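Side-chain contacts in 2-methyl-aconitate isomerase (Shewanella oneidensis, PDB 5K87), which catalyses the cis-trans isomerization of 2-methyl-aconitate during propionate breakdown through the 2-methylcitrate cycle: residues Gly365-Gln370 with Thr376-Ile381; Thr332-Ala335 with Leu340-Leu343; Val77-Ser82 with Gly117-Ser122. The protein carries 1 engineered substitution. All blocks are in the same frame, centred on the assembly; numbering follows the deposited sequence.

Contact 1 of 3, residues Gly365-Gln370 with Thr376-Ile381; sequences GAQAVQ and TVIKAI
Thr376 meets Val369 near the turn of a beta hairpin whose strands, 360-371 and 374-391, run antiparallel and slip by one residue at a beta bulge. With OG1 lodged between its own backbone N and carbonyl carbon (chi1 65°), the threonine side chain doubles a backbone bond: Thr376 OG1 and Thr376 N each donate to Val369 O at 2.9 Å, arriving from opposite faces of the carbonyl plane. The same hydroxyl is pressed against a methyl, Thr376 OG1 to Val369 CG2 being 3.2 Å. Val377 turns to the other face of the hairpin, where its CG2 lies 4.1 Å from Ala368 CB, and packs on Thr332 of helix 324-334.

The bulge comes next, Ile378 and Lys379 together facing Gln367. Ile378 N donates to Gln367 O, and Gln367 N to Lys379 O. Gln367, extended throughout with CG anti to its backbone N (chi1 -178°), passes obliquely across the Ile378 side chain, so that Ile378 CD1 sits 3.3 Å from Gln367 NE2, while the same methyl also touches CG1 of Val369. The ammonium group of Lys379 (NZ) forms a salt bridge with Glu182 on strand 179-184. Beyond the bulge, Ala380 pairs with Ala366, their CB atoms 4.3 Å apart, and leans on Val328 of helix 324-334. Ile381 pairs with Gly365 through two bonds: Ile381 N to Gly365 O at 2.7 Å and Gly365 N to Ile381 O at 2.9 Å. Its side chain folds back over the glycine, bringing Ile381 CG1 to 3.8 Å from Gly365 O.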
loop_
_atom_site.group_PDB
_atom_site.type_symbol
_atom_site.label_atom_id
_atom_site.label_comp_id
_atom_site.label_asym_id
_atom_site.label_seq_id
_atom_site.Cartn_x
_atom_site.Cartn_y
_atom_site.Cartn_z
ATOM N N GLY A 365 2.919 -3.337 29.403
ATOM C CA GLY A 365 3.311 -3.310 30.803
ATOM C C GLY A 365 4.690 -2.708 30.938
ATOM O O GLY A 365 5.562 -2.990 30.129
ATOM N N ALA A 366 4.895 -1.866 31.944
ATOM C CA ALA A 366 6.220 -1.315 32.207
ATOM C C ALA A 366 6.504 -1.374 33.692
ATOM O O ALA A 366 5.701 -0.914 34.511
ATOM C CB ALA A 366 6.333 0.106 31.705
ATOM N N GLN A 367 7.656 -1.945 34.025
ATOM C CA GLN A 367 8.042 -2.189 35.408
ATOM C C GLN A 367 8.919 -1.055 35.940
ATOM O O GLN A 367 10.122 -1.012 35.666
ATOM C CB GLN A 367 8.776 -3.525 35.495
ATOM C CG GLN A 367 9.200 -3.940 36.891
ATOM C CD GLN A 367 9.991 -5.235 36.887
ATOM O OE1 GLN A 367 10.209 -5.843 35.837
ATOM N NE2 GLN A 367 10.424 -5.667 38.068
ATOM N N ALA A 368 8.303 -0.132 36.677
ATOM C CA ALA A 368 9.013 1.000 37.272
ATOM C C ALA A 368 9.276 0.757 38.747
ATOM O O ALA A 368 8.356 0.459 39.510
ATOM C CB ALA A 368 8.229 2.282 37.095
ATOM N N VAL A 369 10.538 0.882 39.139
ATOM C CA VAL A 369 10.924 0.699 40.531
ATOM C C VAL A 369 11.812 1.861 40.944
ATOM O O VAL A 369 12.588 2.389 40.149
ATOM C CB VAL A 369 11.650 -0.656 40.773
ATOM C CG1 VAL A 369 10.906 -1.800 40.102
ATOM C CG2 VAL A 369 13.089 -0.613 40.303
ATOM N N GLN A 370 11.679 2.274 42.197
ATOM C CA GLN A 370 12.521 3.333 42.718
ATOM C C GLN A 370 13.882 2.771 43.074
ATOM O O GLN A 370 13.991 1.659 43.570
ATOM C CB GLN A 370 11.873 3.967 43.948
ATOM C CG GLN A 370 10.683 4.857 43.621
ATOM C CD GLN A 370 11.044 6.326 43.629
ATOM O OE1 GLN A 370 11.589 6.834 44.611
ATOM N NE2 GLN A 370 10.750 7.017 42.537
ATOM N N THR A 376 13.460 3.989 37.949
ATOM C CA THR A 376 14.100 3.205 36.909
ATOM C C THR A 376 13.027 2.323 36.290
ATOM O O THR A 376 12.115 1.854 36.980
ATOM C CB THR A 376 15.204 2.310 37.469
ATOM O OG1 THR A 376 14.624 1.334 38.338
ATOM C CG2 THR A 376 16.226 3.134 38.240
ATOM N N VAL A 377 13.118 2.111 34.983
ATOM C CA VAL A 377 12.209 1.195 34.314
ATOM C C VAL A 377 12.986 0.001 33.791
ATOM O O VAL A 377 13.828 0.120 32.902
ATOM C CB VAL A 377 11.411 1.870 33.191
ATOM C CG1 VAL A 377 10.530 0.849 32.489
ATOM C CG2 VAL A 377 10.561 2.991 33.765
ATOM N N ILE A 378 12.710 -1.152 34.373
ATOM C CA ILE A 378 13.459 -2.360 34.088
ATOM C C ILE A 378 13.177 -2.886 32.681
ATOM O O ILE A 378 14.092 -3.307 31.967
ATOM C CB ILE A 378 13.126 -3.438 35.134
ATOM C CG1 ILE A 378 13.593 -2.980 36.520
ATOM C CG2 ILE A 378 13.758 -4.769 34.762
ATOM C CD1 ILE A 378 13.218 -3.920 37.640
ATOM N N LYS A 379 11.908 -2.862 32.297
ATOM C CA LYS A 379 11.499 -3.371 30.998
ATOM C C LYS A 379 10.085 -2.927 30.696
ATOM O O LYS A 379 9.314 -2.577 31.602
ATOM C CB LYS A 379 11.578 -4.900 30.953
ATOM C CG LYS A 379 10.599 -5.587 31.885
ATOM C CD LYS A 379 10.491 -7.083 31.601
ATOM C CE LYS A 379 11.730 -7.836 32.045
ATOM N NZ LYS A 379 11.568 -9.314 31.876
ATOM N N ALA A 380 9.759 -2.927 29.410
ATOM C CA ALA A 380 8.392 -2.762 28.947
ATOM C C ALA A 380 8.045 -3.966 28.088
ATOM O O ALA A 380 8.876 -4.445 27.309
ATOM C CB ALA A 380 8.243 -1.487 28.157
ATOM N N ILE A 381 6.828 -4.470 28.233
ATOM C CA ILE A 381 6.441 -5.696 27.547
ATOM C C ILE A 381 5.126 -5.538 26.807
ATOM O O ILE A 381 4.252 -4.762 27.211
ATOM C CB ILE A 381 6.324 -6.878 28.530
ATOM C CG1 ILE A 381 5.123 -6.701 29.449
ATOM C CG2 ILE A 381 7.597 -7.026 29.354
ATOM C CD1 ILE A 381 4.812 -7.923 30.278
#

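Contact 2 of 3, residues Thr332-Ala335 with Leu340-Leu343; sequences TAAA and LVNL
Val341 drives both its methyls into the small side chains of Ala333 and Ala334, and this is the close-packed part of the contact. Val341 CG2 touches Ala333 CB at 3.7 Å, while Val341 CG1 lies 3.8 Å from Ala334 CB and also against the Ala334 backbone N. The backbones come close, Ala334 CA lying 4.0 Å from Asn342 CA, as the small alanine side chains probably allow. Beside this apolar patch the link is a single polar arm. A chi1 of 174° swings the amide of Asn342 away from its own backbone N and across to Ala334, where ND2 donates to Ala334 O at 2.9 Å, nearly straight at 170°. The second hydrogen of ND2 serves Gly348 O, and OD1 accepts from Gly338 N, fixing the amide's rotation. A leucine in place of Asn342 would probably leave Ala334 O without this donor and the Gly338 and Gly348 backbones without their shared partner. On the loose side, Leu343 makes no contact with 332-335 and is exposed to solvent. The two consecutive helices 324-334 and 340-344 lie against strands 213-221 and 225-230, Ala333 resting on Ile220 and Val341 on Phe228.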
loop_
_atom_site.group_PDB
_atom_site.type_symbol
_atom_site.label_atom_id
_atom_site.label_comp_id
_atom_site.label_asym_id
_atom_site.label_seq_id
_atom_site.Cartn_x
_atom_site.Cartn_y
_atom_site.Cartn_z
ATOM N N THR A 332 5.760 3.172 29.585
ATOM C CA THR A 332 6.764 3.734 30.479
ATOM C C THR A 332 6.256 5.013 31.144
ATOM O O THR A 332 6.349 5.164 32.373
ATOM C CB THR A 332 8.088 4.003 29.727
ATOM O OG1 THR A 332 8.564 2.777 29.155
ATOM C CG2 THR A 332 9.144 4.571 30.664
ATOM N N ALA A 333 5.710 5.934 30.360
ATOM C CA ALA A 333 5.207 7.170 30.945
ATOM C C ALA A 333 4.056 6.889 31.899
ATOM O O ALA A 333 3.919 7.547 32.945
ATOM C CB ALA A 333 4.766 8.148 29.859
ATOM N N ALA A 334 3.206 5.934 31.542
ATOM C CA ALA A 334 2.061 5.607 32.381
ATOM C C ALA A 334 2.500 5.083 33.744
ATOM O O ALA A 334 1.772 5.239 34.732
ATOM C CB ALA A 334 1.161 4.603 31.703
ATOM N N ALA A 335 3.679 4.471 33.798
ATOM C CA ALA A 335 4.199 3.887 35.035
ATOM C C ALA A 335 4.865 4.916 35.951
ATOM O O ALA A 335 5.226 4.605 37.094
ATOM C CB ALA A 335 5.183 2.773 34.709
ATOM N N LEU A 340 1.740 13.203 31.896
ATOM C CA LEU A 340 0.429 13.401 31.294
ATOM C C LEU A 340 -0.235 12.073 30.939
ATOM O O LEU A 340 -1.453 11.949 30.985
ATOM C CB LEU A 340 0.524 14.281 30.048
ATOM C CG LEU A 340 0.880 15.748 30.270
ATOM C CD1 LEU A 340 0.589 16.539 29.005
ATOM C CD2 LEU A 340 0.124 16.330 31.456
ATOM N N VAL A 341 0.575 11.086 30.565
ATOM C CA VAL A 341 0.057 9.770 30.227
ATOM C C VAL A 341 -0.500 9.102 31.486
ATOM O O VAL A 341 -1.607 8.577 31.500
ATOM C CB VAL A 341 1.163 8.897 29.604
ATOM C CG1 VAL A 341 0.645 7.504 29.305
ATOM C CG2 VAL A 341 1.726 9.555 28.333
ATOM N N ASN A 342 0.290 9.145 32.551
ATOM C CA ASN A 342 -0.130 8.624 33.844
ATOM C C ASN A 342 -1.426 9.279 34.319
ATOM O O ASN A 342 -2.340 8.603 34.786
ATOM C CB ASN A 342 0.980 8.833 34.857
ATOM C CG ASN A 342 0.564 8.444 36.253
ATOM O OD1 ASN A 342 0.199 9.303 37.058
ATOM N ND2 ASN A 342 0.603 7.152 36.549
ATOM N N LEU A 343 -1.518 10.591 34.161
ATOM C CA LEU A 343 -2.688 11.318 34.636
ATOM C C LEU A 343 -3.931 10.991 33.813
ATOM O O LEU A 343 -5.028 10.874 34.356
ATOM C CB LEU A 343 -2.418 12.821 34.650
ATOM C CG LEU A 343 -1.375 13.279 35.675
ATOM C CD1 LEU A 343 -1.137 14.771 35.547
ATOM C CD2 LEU A 343 -1.799 12.925 37.096
#

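Contact 3 of 3, residues Val77-Ser82 with Gly117-Ser122; sequences VILSHS and GAFAIS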
loop_
_atom_site.group_PDB
_atom_site.type_symbol
_atom_site.label_atom_id
_atom_site.label_comp_id
_atom_site.label_asym_id
_atom_site.label_seq_id
_atom_site.Cartn_x
_atom_site.Cartn_y
_atom_site.Cartn_z
ATOM N N VAL A 77 14.571 -3.670 6.996
ATOM C CA VAL A 77 15.263 -4.242 8.142
ATOM C C VAL A 77 16.481 -5.009 7.648
ATOM O O VAL A 77 16.389 -5.782 6.686
ATOM C CB VAL A 77 14.337 -5.212 8.908
ATOM C CG1 VAL A 77 15.096 -5.961 9.990
ATOM C CG2 VAL A 77 13.139 -4.474 9.496
ATOM N N ILE A 78 17.625 -4.783 8.291
ATOM C CA ILE A 78 18.830 -5.555 8.009
ATOM C C ILE A 78 19.273 -6.257 9.285
ATOM O O ILE A 78 19.473 -5.611 10.319
ATOM C CB ILE A 78 19.967 -4.659 7.484
ATOM C CG1 ILE A 78 19.564 -4.023 6.152
ATOM C CG2 ILE A 78 21.267 -5.458 7.323
ATOM C CD1 ILE A 78 20.500 -2.921 5.698
ATOM N N LEU A 79 19.403 -7.576 9.203
ATOM C CA LEU A 79 19.786 -8.389 10.350
ATOM C C LEU A 79 21.111 -9.083 10.097
ATOM O O LEU A 79 21.418 -9.449 8.957
ATOM C CB LEU A 79 18.712 -9.439 10.632
ATOM C CG LEU A 79 17.311 -8.859 10.862
ATOM C CD1 LEU A 79 16.281 -9.922 11.198
ATOM C CD2 LEU A 79 17.332 -7.810 11.959
ATOM N N SER A 80 21.876 -9.293 11.163
ATOM C CA SER A 80 23.176 -9.941 11.075
ATOM C C SER A 80 23.481 -10.628 12.396
ATOM O O SER A 80 22.830 -10.368 13.410
ATOM C CB SER A 80 24.249 -8.900 10.795
ATOM O OG SER A 80 24.208 -7.872 11.768
ATOM N N HIS A 81 24.478 -11.509 12.381
ATOM C CA HIS A 81 25.010 -12.090 13.616
ATOM C C HIS A 81 25.509 -10.992 14.525
ATOM O O HIS A 81 26.126 -10.029 14.073
ATOM C CB HIS A 81 26.204 -12.998 13.321
ATOM C CG HIS A 81 25.864 -14.225 12.543
ATOM N ND1 HIS A 81 25.191 -15.297 13.093
ATOM C CD2 HIS A 81 26.124 -14.566 11.259
ATOM C CE1 HIS A 81 25.040 -16.235 12.178
ATOM N NE2 HIS A 81 25.600 -15.819 11.055
ATOM N N SER A 82 25.268 -11.145 15.820
ATOM C CA SER A 82 25.729 -10.152 16.780
ATOM C C SER A 82 27.126 -10.453 17.308
ATOM O O SER A 82 27.501 -11.613 17.479
ATOM C CB SER A 82 24.767 -10.058 17.956
ATOM O OG SER A 82 25.125 -8.969 18.789
ATOM N N GLY A 117 12.678 -11.482 15.312
ATOM C CA GLY A 117 12.959 -12.726 16.008
ATOM C C GLY A 117 12.738 -13.929 15.115
ATOM O O GLY A 117 13.584 -14.820 15.039
ATOM N N ALA A 118 11.594 -13.950 14.441
ATOM C CA ALA A 118 11.268 -15.037 13.527
ATOM C C ALA A 118 12.264 -15.137 12.374
ATOM O O ALA A 118 12.714 -16.236 12.023
ATOM C CB ALA A 118 9.862 -14.874 12.995
ATOM N N PHE A 119 12.599 -13.998 11.769
ATOM C CA PHE A 119 13.513 -13.986 10.634
ATOM C C PHE A 119 14.873 -14.541 11.046
ATOM O O PHE A 119 15.480 -15.336 10.325
ATOM C CB PHE A 119 13.660 -12.574 10.061
ATOM C CG PHE A 119 14.577 -12.497 8.857
ATOM C CD1 PHE A 119 15.962 -12.481 9.012
ATOM C CD2 PHE A 119 14.062 -12.452 7.579
ATOM C CE1 PHE A 119 16.808 -12.409 7.903
ATOM C CE2 PHE A 119 14.904 -12.373 6.471
ATOM C CZ PHE A 119 16.266 -12.340 6.637
ATOM N N ALA A 120 15.352 -14.121 12.205
ATOM C CA ALA A 120 16.658 -14.554 12.670
ATOM C C ALA A 120 16.711 -16.068 12.838
ATOM O O ALA A 120 17.672 -16.710 12.412
ATOM C CB ALA A 120 17.008 -13.859 13.964
ATOM N N ILE A 121 15.683 -16.636 13.455
ATOM C CA ILE A 121 15.595 -18.081 13.629
ATOM C C ILE A 121 15.563 -18.790 12.274
ATOM O O ILE A 121 16.295 -19.756 12.043
ATOM C CB ILE A 121 14.354 -18.459 14.437
ATOM C CG1 ILE A 121 14.500 -17.969 15.881
ATOM C CG2 ILE A 121 14.119 -19.981 14.383
ATOM C CD1 ILE A 121 13.196 -17.880 16.619
ATOM N N SER A 122 14.723 -18.299 11.376
ATOM C CA SER A 122 14.517 -18.943 10.089
ATOM C C SER A 122 15.694 -18.827 9.139
ATOM O O SER A 122 15.759 -19.565 8.157
ATOM C CB SER A 122 13.266 -18.379 9.429
ATOM O OG SER A 122 12.131 -18.671 10.223
#
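Leu79 and Phe119 carry this contact, and the interaction between them is wholly apolar. One methyl does the touching: Leu79 CD1 comes within 3.4 Å of Phe119 CD1, a tight approach, and within 3.9 Å of both Phe119 CG and Phe119 CB. It therefore settles against the root of the aromatic side chain, with the far end of the ring at CZ more distant, and it meets the ring obliquely. CD1 gets there because the leucine is fully stretched, with CD1 anti to CA (chi2 -178°), which sets that methyl against Phe119. With chi1 at -179° the ring of Phe119 swings clear of its own backbone N, leaving CB and CD1 to meet the methyl. Leu79 CD1 also grazes the helix backbone, 4.4 Å from Ala120 N.

Such a strand-to-helix contact is consistent with a barrel wrapped around a central helix. The protein belongs to the diaminopimelate epimerase clan, whose two domains are each built in this way, and helix 113-122 would correspond to the core helix of the first. It follows Cys109, a probable proton donor or acceptor in catalysis, whose side chain is about 10 Å from that of Leu79.

No hydrogen bond joins the two segments; each is bonded to its own surroundings. The strand is tied to its neighbours through backbone bonds of Leu79 with Phe29 and Leu31, and of Ile78 with Leu92. The helix keeps its own ladder, Ser122 N donating to Ala118 O at 3.0 Å and Ile121 N to Gly117 O at 3.2 Å, while Phe119 O accepts from Asn123 ND2.

How the contacts relate
From the N terminus, contact 3 closes first, bringing 117-122 back onto 77-82 over 34 intervening residues that include strand 89-96 and Cys109, and so tying strand 75-81 to helix 113-122. Contact 2 follows much later and spans only a four-residue connection between two helices; contact 1 then closes a hairpin across five residues. The three are in series, with none nested in or crossing another. Contacts 1 and 2 adjoin, with Ala335 CB 3.7 Å from Ala366 O and Ala335 O 3.8 Å from Ala368 CB, so the hairpin backs onto 332-335. Contact 3 lies apart, its centre about 32 Å from that of contact 2, on the opposite side of the chain's centre.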